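Local coordinates for PaxB (Photorhabdus luminescens, PDB 6EK4), which probably acts as one component of a two-component alpha-helical pore-forming toxin like YaxAB, forming pores in target membranes with its partner, at residues Val13-Asn18 with Leu305-Asn310; Thr70-Leu75 with Lys335-Leu340; Thr83-Asp88 with Ile324-Leu329; Gly121-Leu126 with Lys314-Thr319. One frame throughout, in Å; residues are numbered along the deposited sequence.

Interaction 1: Val13-Asn18 with Leu305-Asn310; sequences VYPEIN and LEQAWN
Leu305, the helical partner of Ile17, has its carbonyl O bonded by the amide N of Trp309 at 3.1 Å, the ordinary i to i+4 link of a helix. The same oxygen lies over one face of the Trp309 ring, displaced toward the rim. Against this turn the extended segment 13-18 lays two apolar side chains, so the contact is van der Waals packing. Ile17 and Pro15 share it. Ile17 has CG1 anti to the carbonyl carbon (chi1 -48°) and CD1 continuing outward (chi2 -179°), and its terminal methyl reaches the helix backbone, where CD1 lies 3.6 Å from Leu305 N. The side chains of Ile17 and Leu305 cross obliquely, and Ile17 CD1 meets Leu305 CD2 at 3.7 Å. A long branched residue suits this place because it can span the distance from a loop to a helix surface. Three residues on, Ala308 has a single methyl, which lets the loop come close, and its CB lies 4.3 Å from Pro15 CD. The proline ring also meets the more exposed Gln307, whose extended chain brings CD to 4.1 Å from Pro15 CG, amide carbon against ring methylene.

An extended N-terminal segment thus packs by apolar side chains on the long helix 247-321 and leads into helix 19-35, where Asn18 is the N-cap, its OD1 accepting weakly from Lys20 N and Thr21 N. Ile17 also touches Phe339 of helix 326-348, while Leu305 and Trp309 turn their side chains to helix 42-73 and Glu306 meets helix 101-141.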
# COMPACT_ATOMS: atom_id res chain seq x y z
N VAL A 13 22.55 -8.50 -25.40
CA VAL A 13 22.41 -7.30 -24.58
C VAL A 13 22.02 -7.69 -23.15
O VAL A 13 21.17 -8.56 -22.95
CB VAL A 13 21.38 -6.30 -25.17
CG1 VAL A 13 19.97 -6.89 -25.17
CG2 VAL A 13 21.41 -4.98 -24.41
N TYR A 14 22.66 -7.06 -22.17
CA TYR A 14 22.37 -7.32 -20.76
C TYR A 14 21.18 -6.46 -20.31
O TYR A 14 21.02 -5.34 -20.79
CB TYR A 14 23.58 -7.02 -19.88
CG TYR A 14 24.85 -7.79 -20.21
CD1 TYR A 14 24.81 -9.08 -20.73
CD2 TYR A 14 26.10 -7.22 -19.98
CE1 TYR A 14 25.97 -9.78 -21.02
CE2 TYR A 14 27.27 -7.91 -20.26
CZ TYR A 14 27.20 -9.19 -20.79
OH TYR A 14 28.36 -9.87 -21.07
N PRO A 15 20.36 -6.98 -19.38
CA PRO A 15 19.24 -6.18 -18.85
C PRO A 15 19.70 -5.01 -17.99
O PRO A 15 20.69 -5.13 -17.26
CB PRO A 15 18.45 -7.18 -17.99
CG PRO A 15 18.92 -8.54 -18.40
CD PRO A 15 20.34 -8.36 -18.85
N GLU A 16 18.98 -3.89 -18.06
CA GLU A 16 19.22 -2.76 -17.17
C GLU A 16 18.45 -3.00 -15.88
O GLU A 16 17.22 -3.05 -15.90
CB GLU A 16 18.79 -1.44 -17.83
CG GLU A 16 19.20 -0.18 -17.07
CD GLU A 16 20.68 0.18 -17.19
OE1 GLU A 16 21.07 1.25 -16.69
OE2 GLU A 16 21.45 -0.60 -17.79
N ILE A 17 19.17 -3.15 -14.78
CA ILE A 17 18.57 -3.49 -13.49
C ILE A 17 18.79 -2.36 -12.48
O ILE A 17 19.91 -1.87 -12.32
CB ILE A 17 19.16 -4.80 -12.92
CG1 ILE A 17 19.17 -5.89 -14.00
CG2 ILE A 17 18.36 -5.27 -11.70
CD1 ILE A 17 19.71 -7.23 -13.54
N ASN A 18 17.71 -1.96 -11.82
CA ASN A 18 17.77 -0.98 -10.74
C ASN A 18 17.53 -1.70 -9.41
O ASN A 18 16.39 -2.01 -9.06
CB ASN A 18 16.73 0.13 -10.96
CG ASN A 18 16.97 1.35 -10.09
OD1 ASN A 18 17.55 1.26 -9.00
ND2 ASN A 18 16.53 2.51 -10.56
N LEU A 305 17.72 -10.16 -12.84
CA LEU A 305 18.93 -10.72 -12.24
C LEU A 305 19.09 -12.19 -12.64
O LEU A 305 20.18 -12.61 -13.03
CB LEU A 305 18.89 -10.60 -10.71
CG LEU A 305 19.02 -9.19 -10.14
CD1 LEU A 305 18.57 -9.15 -8.69
CD2 LEU A 305 20.45 -8.68 -10.25
N GLU A 306 18.00 -12.95 -12.54
CA GLU A 306 17.98 -14.35 -12.99
C GLU A 306 18.34 -14.44 -14.47
O GLU A 306 19.12 -15.30 -14.88
CB GLU A 306 16.59 -14.96 -12.75
CG GLU A 306 16.50 -16.45 -13.03
CD GLU A 306 15.07 -16.97 -13.05
OE1 GLU A 306 14.15 -16.23 -12.63
OE2 GLU A 306 14.87 -18.12 -13.49
N GLN A 307 17.75 -13.55 -15.27
CA GLN A 307 18.00 -13.50 -16.71
C GLN A 307 19.47 -13.18 -17.00
O GLN A 307 20.08 -13.82 -17.85
CB GLN A 307 17.09 -12.46 -17.37
CG GLN A 307 17.14 -12.45 -18.89
CD GLN A 307 16.22 -11.41 -19.50
OE1 GLN A 307 15.25 -10.96 -18.88
NE2 GLN A 307 16.51 -11.01 -20.74
N ALA A 308 20.01 -12.20 -16.28
CA ALA A 308 21.40 -11.79 -16.46
C ALA A 308 22.38 -12.94 -16.24
O ALA A 308 23.29 -13.14 -17.04
CB ALA A 308 21.74 -10.64 -15.52
N TRP A 309 22.18 -13.71 -15.17
CA TRP A 309 23.10 -14.81 -14.84
C TRP A 309 22.99 -15.96 -15.84
O TRP A 309 24.01 -16.58 -16.17
CB TRP A 309 22.87 -15.32 -13.41
CG TRP A 309 22.78 -14.26 -12.33
CD1 TRP A 309 22.01 -14.31 -11.21
CD2 TRP A 309 23.46 -12.99 -12.29
NE1 TRP A 309 22.17 -13.17 -10.47
CE2 TRP A 309 23.05 -12.34 -11.11
CE3 TRP A 309 24.38 -12.35 -13.13
CZ2 TRP A 309 23.53 -11.08 -10.74
CZ3 TRP A 309 24.85 -11.09 -12.77
CH2 TRP A 309 24.42 -10.47 -11.59
N ASN A 310 21.78 -16.25 -16.31
CA ASN A 310 21.59 -17.27 -17.35
C ASN A 310 22.15 -16.83 -18.70
O ASN A 310 22.63 -17.66 -19.48
CB ASN A 310 20.11 -17.65 -17.48
CG ASN A 310 19.65 -18.63 -16.40
OD1 ASN A 310 20.43 -19.47 -15.94
ND2 ASN A 310 18.39 -18.53 -16.01

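Interaction 2: Thr70-Leu75 with Lys335-Leu340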
# COMPACT_ATOMS: atom_id res chain seq x y z
N THR A 70 33.88 -12.26 -7.24
CA THR A 70 34.99 -13.10 -6.77
C THR A 70 35.31 -14.22 -7.76
O THR A 70 36.48 -14.46 -8.07
CB THR A 70 34.68 -13.74 -5.40
OG1 THR A 70 34.40 -12.71 -4.44
CG2 THR A 70 35.86 -14.57 -4.90
N VAL A 71 34.28 -14.89 -8.26
CA VAL A 71 34.45 -16.02 -9.18
C VAL A 71 35.04 -15.58 -10.52
O VAL A 71 36.00 -16.18 -11.00
CB VAL A 71 33.10 -16.76 -9.41
CG1 VAL A 71 33.23 -17.79 -10.52
CG2 VAL A 71 32.63 -17.42 -8.12
N LEU A 72 34.48 -14.53 -11.11
CA LEU A 72 34.95 -14.02 -12.41
C LEU A 72 36.35 -13.41 -12.35
O LEU A 72 37.08 -13.46 -13.33
CB LEU A 72 33.96 -13.00 -12.99
CG LEU A 72 32.85 -13.54 -13.90
CD1 LEU A 72 32.22 -14.82 -13.35
CD2 LEU A 72 31.79 -12.47 -14.11
N ARG A 73 36.71 -12.83 -11.20
CA ARG A 73 38.02 -12.20 -11.03
C ARG A 73 39.18 -13.20 -10.92
O ARG A 73 40.34 -12.81 -11.04
CB ARG A 73 38.02 -11.27 -9.81
CG ARG A 73 37.25 -9.97 -10.02
CD ARG A 73 37.25 -9.05 -8.80
NE ARG A 73 36.98 -9.74 -7.53
CZ ARG A 73 36.43 -9.17 -6.46
NH1 ARG A 73 36.25 -9.90 -5.36
NH2 ARG A 73 36.05 -7.89 -6.45
N GLN A 74 38.87 -14.47 -10.68
CA GLN A 74 39.90 -15.51 -10.58
C GLN A 74 40.47 -15.93 -11.94
O GLN A 74 41.58 -16.46 -12.01
CB GLN A 74 39.37 -16.74 -9.84
CG GLN A 74 39.09 -16.49 -8.37
CD GLN A 74 38.90 -17.77 -7.57
OE1 GLN A 74 37.87 -17.96 -6.91
NE2 GLN A 74 39.89 -18.66 -7.62
N LEU A 75 39.72 -15.69 -13.02
CA LEU A 75 40.13 -16.13 -14.36
C LEU A 75 41.24 -15.27 -15.00
O LEU A 75 42.26 -15.81 -15.42
CB LEU A 75 38.92 -16.25 -15.30
CG LEU A 75 38.23 -17.62 -15.30
CD1 LEU A 75 37.76 -18.01 -13.91
CD2 LEU A 75 37.07 -17.63 -16.28
N LYS A 335 33.26 -7.44 -19.69
CA LYS A 335 31.92 -6.89 -19.91
C LYS A 335 30.98 -7.35 -18.79
O LYS A 335 30.19 -6.56 -18.27
CB LYS A 335 31.36 -7.32 -21.27
CG LYS A 335 30.29 -6.40 -21.82
CD LYS A 335 29.56 -7.03 -23.00
CE LYS A 335 28.45 -6.12 -23.51
NZ LYS A 335 27.57 -6.81 -24.49
N GLN A 336 31.09 -8.63 -18.42
CA GLN A 336 30.33 -9.19 -17.30
C GLN A 336 30.75 -8.57 -15.97
O GLN A 336 29.91 -8.37 -15.09
CB GLN A 336 30.50 -10.71 -17.23
CG GLN A 336 29.71 -11.47 -18.29
CD GLN A 336 29.82 -12.97 -18.13
OE1 GLN A 336 30.31 -13.48 -17.12
NE2 GLN A 336 29.34 -13.70 -19.13
N LEU A 337 32.04 -8.27 -15.82
CA LEU A 337 32.54 -7.64 -14.60
C LEU A 337 32.08 -6.19 -14.47
O LEU A 337 31.66 -5.77 -13.39
CB LEU A 337 34.07 -7.72 -14.53
CG LEU A 337 34.65 -9.06 -14.07
CD1 LEU A 337 36.16 -9.09 -14.28
CD2 LEU A 337 34.31 -9.34 -12.61
N ASP A 338 32.14 -5.44 -15.57
CA ASP A 338 31.64 -4.06 -15.60
C ASP A 338 30.16 -3.98 -15.22
O ASP A 338 29.73 -3.02 -14.59
CB ASP A 338 31.85 -3.42 -16.98
CG ASP A 338 33.30 -3.04 -17.25
OD1 ASP A 338 34.18 -3.34 -16.41
OD2 ASP A 338 33.56 -2.42 -18.30
N PHE A 339 29.40 -4.99 -15.63
CA PHE A 339 27.98 -5.09 -15.26
C PHE A 339 27.82 -5.28 -13.75
O PHE A 339 26.93 -4.68 -13.15
CB PHE A 339 27.32 -6.24 -16.02
CG PHE A 339 25.88 -6.45 -15.66
CD1 PHE A 339 24.90 -5.63 -16.18
CD2 PHE A 339 25.50 -7.48 -14.80
CE1 PHE A 339 23.57 -5.82 -15.85
CE2 PHE A 339 24.17 -7.68 -14.47
CZ PHE A 339 23.20 -6.84 -14.99
N LEU A 340 28.66 -6.12 -13.17
CA LEU A 340 28.64 -6.36 -11.72
C LEU A 340 29.17 -5.15 -10.95
O LEU A 340 28.66 -4.83 -9.87
CB LEU A 340 29.45 -7.61 -11.36
CG LEU A 340 28.90 -8.94 -11.88
CD1 LEU A 340 29.92 -10.05 -11.69
CD2 LEU A 340 27.59 -9.30 -11.20
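Apolar contacts join Leu72 to Leu337 and Leu340. Leu72 CB lies 3.7 Å from Leu337 CD2, and farther out Leu72 CD2 comes to 3.9 Å from Leu340 CD1. The same methyl of Leu337 serves a second neighbour: Arg73, an exposed residue, lends the CG of its aliphatic part, which lies 4.0 Å from Leu337 CD2, the two side chains crossing at about a right angle. Leucines at 337 and 340, one turn apart, present branched ends on the same face of their helix, consistent with the long helical bundle of an alpha-helical pore-forming toxin, probably of the ClyA type; here helix 42-73 packs on helix 326-348.

Polar groups take part through Gln336 alone. Glutamine fits this buried place because it offers methylenes to leucine and still has an N-H group for another helix. Its extended chain crosses Leu72 at about a right angle, with Gln336 OE1 3.5 Å from Leu72 CD2 and CB also against that methyl. The amide nitrogen is turned to helix 247-321, where Gln336 NE2 makes weak hydrogen bonds to Phe312 O and Gln315 OE1.

Interaction 3: Thr83-Asp88 with Ile324-Leu329; sequences TLTEID and IDQQDL
Leu84 and Gln326 bring the two backbones nearest, their CA atoms 7.2 Å apart, where a turn of helix 80-90 faces segment 324-329, which leads into helix 326-348. Nearly all of the contact is made by Gln326, whose chain is extended beyond CG (chi2 161°) and carries its amide up against the helix. The carbonyl end, Gln326 OE1, lies 3.3 Å from Thr85 CG2 and is also close to Leu84 CB. It comes near Thr85 N as well, but the angle is poor and the pair is not a hydrogen bond. The other end of the amide meets Asp88 tip to tip: Gln326 NE2 is 3.1 Å from Asp88 OD2, again at a poor angle, and the carboxylate and amide planes stand 84° apart. Glutamine suits the place by its length, which lets the amide reach the helix and sets NE2 next to the carboxylate of Asp88, where charge would probably favour an N-H, although the angle is poor. Thr85 offers its methyl, since its OG1 is bonded to Leu82 O within its own helix, and Thr85 CG2 is also met by Gln327 OE1 at 3.6 Å.

Asp325 precedes the helix at the N-cap position, where its OD1 accepts a weak bond from Asp328 N; its backbone O takes both Asp328 N and Leu329 N. Helix 101-141 packs against both segments: Leu84 touches Arg108, which also forms a long, weak ion pair with Asp88, and Ile324 lies on Ile112. Leu329 reaches farther, to Leu115 and to Leu316 and Thr319 of helix 247-321.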
# COMPACT_ATOMS: atom_id res chain seq x y z
N THR A 83 49.89 -16.49 -22.38
CA THR A 83 50.78 -17.44 -23.05
C THR A 83 50.15 -18.14 -24.27
O THR A 83 50.87 -18.62 -25.14
CB THR A 83 51.31 -18.51 -22.08
OG1 THR A 83 50.22 -19.09 -21.35
CG2 THR A 83 52.29 -17.89 -21.09
N LEU A 84 48.81 -18.19 -24.33
CA LEU A 84 48.13 -18.75 -25.50
C LEU A 84 48.26 -17.83 -26.72
O LEU A 84 48.42 -18.30 -27.84
CB LEU A 84 46.65 -19.04 -25.22
CG LEU A 84 46.33 -20.33 -24.46
CD1 LEU A 84 44.87 -20.35 -24.04
CD2 LEU A 84 46.67 -21.56 -25.29
N THR A 85 48.18 -16.52 -26.49
CA THR A 85 48.46 -15.53 -27.54
C THR A 85 49.92 -15.61 -27.99
O THR A 85 50.21 -15.51 -29.18
CB THR A 85 48.15 -14.08 -27.09
OG1 THR A 85 48.21 -13.99 -25.66
CG2 THR A 85 46.76 -13.64 -27.55
N GLU A 86 50.83 -15.81 -27.03
CA GLU A 86 52.25 -15.97 -27.33
C GLU A 86 52.55 -17.28 -28.06
O GLU A 86 53.46 -17.34 -28.89
CB GLU A 86 53.09 -15.87 -26.05
CG GLU A 86 53.08 -14.48 -25.42
CD GLU A 86 53.89 -14.40 -24.13
OE1 GLU A 86 54.17 -15.46 -23.53
OE2 GLU A 86 54.23 -13.28 -23.72
N ILE A 87 51.78 -18.33 -27.76
CA ILE A 87 51.90 -19.60 -28.47
C ILE A 87 51.41 -19.45 -29.91
O ILE A 87 52.13 -19.77 -30.85
CB ILE A 87 51.13 -20.74 -27.75
CG1 ILE A 87 51.94 -21.26 -26.56
CG2 ILE A 87 50.83 -21.90 -28.71
CD1 ILE A 87 51.14 -22.08 -25.58
N ASP A 88 50.18 -18.96 -30.06
CA ASP A 88 49.54 -18.84 -31.38
C ASP A 88 50.27 -17.89 -32.33
O ASP A 88 50.26 -18.09 -33.54
CB ASP A 88 48.08 -18.41 -31.24
CG ASP A 88 47.21 -19.47 -30.57
OD1 ASP A 88 47.64 -20.64 -30.47
OD2 ASP A 88 46.09 -19.13 -30.14
N ILE A 324 38.38 -22.29 -29.02
CA ILE A 324 38.59 -21.34 -27.92
C ILE A 324 39.23 -20.05 -28.45
O ILE A 324 40.38 -20.06 -28.88
CB ILE A 324 39.50 -21.93 -26.81
CG1 ILE A 324 39.05 -23.34 -26.40
CG2 ILE A 324 39.52 -21.00 -25.60
CD1 ILE A 324 37.59 -23.45 -25.99
N ASP A 325 38.46 -18.96 -28.43
CA ASP A 325 38.99 -17.65 -28.79
C ASP A 325 39.43 -16.92 -27.52
O ASP A 325 38.76 -16.01 -27.04
CB ASP A 325 37.94 -16.84 -29.57
CG ASP A 325 38.56 -15.69 -30.37
OD1 ASP A 325 39.40 -14.96 -29.81
OD2 ASP A 325 38.19 -15.52 -31.55
N GLN A 326 40.56 -17.37 -26.99
CA GLN A 326 41.22 -16.79 -25.80
C GLN A 326 40.92 -15.31 -25.52
O GLN A 326 40.50 -14.96 -24.42
CB GLN A 326 42.74 -16.98 -25.91
CG GLN A 326 43.30 -16.85 -27.33
CD GLN A 326 44.79 -16.58 -27.38
OE1 GLN A 326 45.44 -16.40 -26.35
NE2 GLN A 326 45.34 -16.55 -28.58
N GLN A 327 41.13 -14.46 -26.52
CA GLN A 327 41.04 -13.01 -26.34
C GLN A 327 39.60 -12.50 -26.38
O GLN A 327 39.32 -11.41 -25.88
CB GLN A 327 41.89 -12.30 -27.40
CG GLN A 327 42.22 -10.85 -27.06
CD GLN A 327 43.38 -10.30 -27.87
OE1 GLN A 327 44.35 -11.01 -28.17
NE2 GLN A 327 43.30 -9.02 -28.22
N ASP A 328 38.70 -13.27 -26.99
CA ASP A 328 37.28 -12.96 -26.98
C ASP A 328 36.71 -13.14 -25.57
O ASP A 328 35.97 -12.30 -25.08
CB ASP A 328 36.52 -13.85 -27.97
CG ASP A 328 35.11 -13.37 -28.24
OD1 ASP A 328 34.17 -14.19 -28.13
OD2 ASP A 328 34.93 -12.17 -28.55
N LEU A 329 37.09 -14.25 -24.94
CA LEU A 329 36.69 -14.56 -23.56
C LEU A 329 37.11 -13.45 -22.58
O LEU A 329 36.37 -13.15 -21.64
CB LEU A 329 37.31 -15.89 -23.12
CG LEU A 329 37.04 -16.38 -21.70
CD1 LEU A 329 35.55 -16.45 -21.41
CD2 LEU A 329 37.69 -17.74 -21.48

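Interaction 4: Gly121-Leu126 with Lys314-Thr319; sequences GVIRSL and KQLQNT
Leu316 meets Val122, Ile123 and Leu126 in the buried, closely packed part of this contact. Its methyl CD1 lies 3.5 Å from Val122 CG2 and 3.9 Å from Leu126 CD1, so one branch touches two residues a helical turn apart, crossing each at about a right angle. Val122 offers this methyl because CG2 occupies the crowded position between the backbone N and the carbonyl carbon. Ile123 and Leu316 instead slide past one another in opposite directions, with Ile123 CG1 4.0 Å from Leu316 CB. Branched aliphatic residues suit such a surface, as they fill it from several directions without polar groups to satisfy.

The two segments belong to long helices, 101-141 and 247-321, which run nearly antiparallel here, at 159° with their axes 9.6 Å apart. This is side-by-side helix packing within an elongated bundle, and helices 42-73 and 326-348 also pack against it: Val122 touches Val71 and Leu72, while Leu316 touches Leu329 and Ile332.

Toward the partly exposed side the packing passes to Gln317. Its chain bends at chi2 (65°), which sets CD; Gln317 OE1 lies 3.4 Å from Ile123 CD1, the two side chains crossing at about a right angle. Its NE2 is engaged along its own helix, donating to Asp321 OD1, so a glutamine here can border the apolar core with its oxygen and keep a polar partner for its nitrogen.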
# COMPACT_ATOMS: atom_id res chain seq x y z
N GLY A 121 33.49 -23.97 -14.26
CA GLY A 121 33.27 -23.65 -12.85
C GLY A 121 32.50 -22.37 -12.61
O GLY A 121 31.61 -22.33 -11.76
N VAL A 122 32.83 -21.31 -13.36
CA VAL A 122 32.14 -20.03 -13.20
C VAL A 122 30.71 -20.10 -13.75
O VAL A 122 29.82 -19.39 -13.28
CB VAL A 122 32.91 -18.85 -13.86
CG1 VAL A 122 34.37 -18.85 -13.44
CG2 VAL A 122 32.79 -18.89 -15.38
N ILE A 123 30.50 -20.96 -14.75
CA ILE A 123 29.16 -21.21 -15.29
C ILE A 123 28.28 -21.89 -14.24
O ILE A 123 27.10 -21.55 -14.11
CB ILE A 123 29.22 -22.06 -16.59
CG1 ILE A 123 29.79 -21.21 -17.73
CG2 ILE A 123 27.84 -22.58 -16.98
CD1 ILE A 123 30.30 -22.02 -18.91
N ARG A 124 28.85 -22.83 -13.49
CA ARG A 124 28.13 -23.47 -12.39
C ARG A 124 27.79 -22.48 -11.27
O ARG A 124 26.74 -22.59 -10.64
CB ARG A 124 28.92 -24.65 -11.82
CG ARG A 124 28.90 -25.89 -12.70
CD ARG A 124 29.34 -27.13 -11.94
NE ARG A 124 30.68 -26.98 -11.37
CZ ARG A 124 31.82 -27.12 -12.05
NH1 ARG A 124 31.82 -27.42 -13.35
NH2 ARG A 124 32.98 -26.96 -11.42
N SER A 125 28.68 -21.51 -11.04
CA SER A 125 28.42 -20.45 -10.06
C SER A 125 27.30 -19.52 -10.53
O SER A 125 26.45 -19.13 -9.72
CB SER A 125 29.69 -19.63 -9.79
OG SER A 125 30.62 -20.39 -9.04
N LEU A 126 27.29 -19.18 -11.81
CA LEU A 126 26.24 -18.33 -12.38
C LEU A 126 24.89 -19.05 -12.38
O LEU A 126 23.86 -18.44 -12.07
CB LEU A 126 26.60 -17.90 -13.81
CG LEU A 126 27.70 -16.84 -13.92
CD1 LEU A 126 28.32 -16.85 -15.31
CD2 LEU A 126 27.16 -15.45 -13.59
N LYS A 314 25.39 -18.84 -20.50
CA LYS A 314 25.33 -19.31 -21.89
C LYS A 314 26.30 -18.56 -22.80
O LYS A 314 26.73 -19.10 -23.82
CB LYS A 314 23.89 -19.19 -22.42
CG LYS A 314 23.68 -19.82 -23.79
CD LYS A 314 22.26 -20.37 -23.93
CE LYS A 314 21.86 -20.55 -25.39
NZ LYS A 314 21.36 -19.28 -25.99
N GLN A 315 26.65 -17.33 -22.43
CA GLN A 315 27.63 -16.54 -23.18
C GLN A 315 29.03 -17.16 -23.06
O GLN A 315 29.76 -17.25 -24.05
CB GLN A 315 27.65 -15.10 -22.67
CG GLN A 315 28.36 -14.11 -23.58
CD GLN A 315 28.18 -12.67 -23.14
OE1 GLN A 315 28.00 -12.40 -21.95
NE2 GLN A 315 28.23 -11.75 -24.09
N LEU A 316 29.39 -17.57 -21.85
CA LEU A 316 30.66 -18.25 -21.60
C LEU A 316 30.63 -19.69 -22.11
O LEU A 316 31.67 -20.25 -22.47
CB LEU A 316 30.99 -18.25 -20.10
CG LEU A 316 31.17 -16.87 -19.45
CD1 LEU A 316 31.26 -17.00 -17.94
CD2 LEU A 316 32.40 -16.16 -20.00
N GLN A 317 29.44 -20.29 -22.15
CA GLN A 317 29.27 -21.65 -22.67
C GLN A 317 29.60 -21.71 -24.16
O GLN A 317 30.33 -22.60 -24.60
CB GLN A 317 27.84 -22.14 -22.43
CG GLN A 317 27.60 -23.61 -22.77
CD GLN A 317 28.37 -24.56 -21.87
OE1 GLN A 317 28.48 -24.34 -20.67
NE2 GLN A 317 28.90 -25.62 -22.46
N ASN A 318 29.07 -20.76 -24.92
CA ASN A 318 29.30 -20.69 -26.36
C ASN A 318 30.75 -20.38 -26.74
O ASN A 318 31.18 -20.67 -27.85
CB ASN A 318 28.36 -19.67 -27.01
CG ASN A 318 26.89 -20.06 -26.89
OD1 ASN A 318 26.56 -21.23 -26.71
ND2 ASN A 318 26.01 -19.07 -26.98
N THR A 319 31.49 -19.78 -25.81
CA THR A 319 32.91 -19.50 -26.00
C THR A 319 33.74 -20.78 -25.95
O THR A 319 34.75 -20.90 -26.65
CB THR A 319 33.44 -18.51 -24.95
OG1 THR A 319 32.58 -17.36 -24.89
CG2 THR A 319 34.86 -18.06 -25.28

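All four contacts lie on the same side of the chain's centre, along one helical bundle. Interactions 2 and 4 are the closest pair, with centres 12 Å apart, and join where Val71 CG1 meets Val122 CG1 at 3.3 Å. Interaction 1 reaches both: Tyr14 OH is 2.7 Å from Gln315 OE1 of interaction 4, a probable hydrogen bond, and Trp309 CH2 packs on Leu340 CD2 of interaction 2. Interaction 3 lies farther along, its centre about 28 Å from that of interaction 1, but it touches interaction 4 where Leu329 CD1 meets Leu316 CD2 at 3.5 Å. Helix 247-321 serves interactions 1 and 4, and helix 326-348 serves interactions 2 and 3.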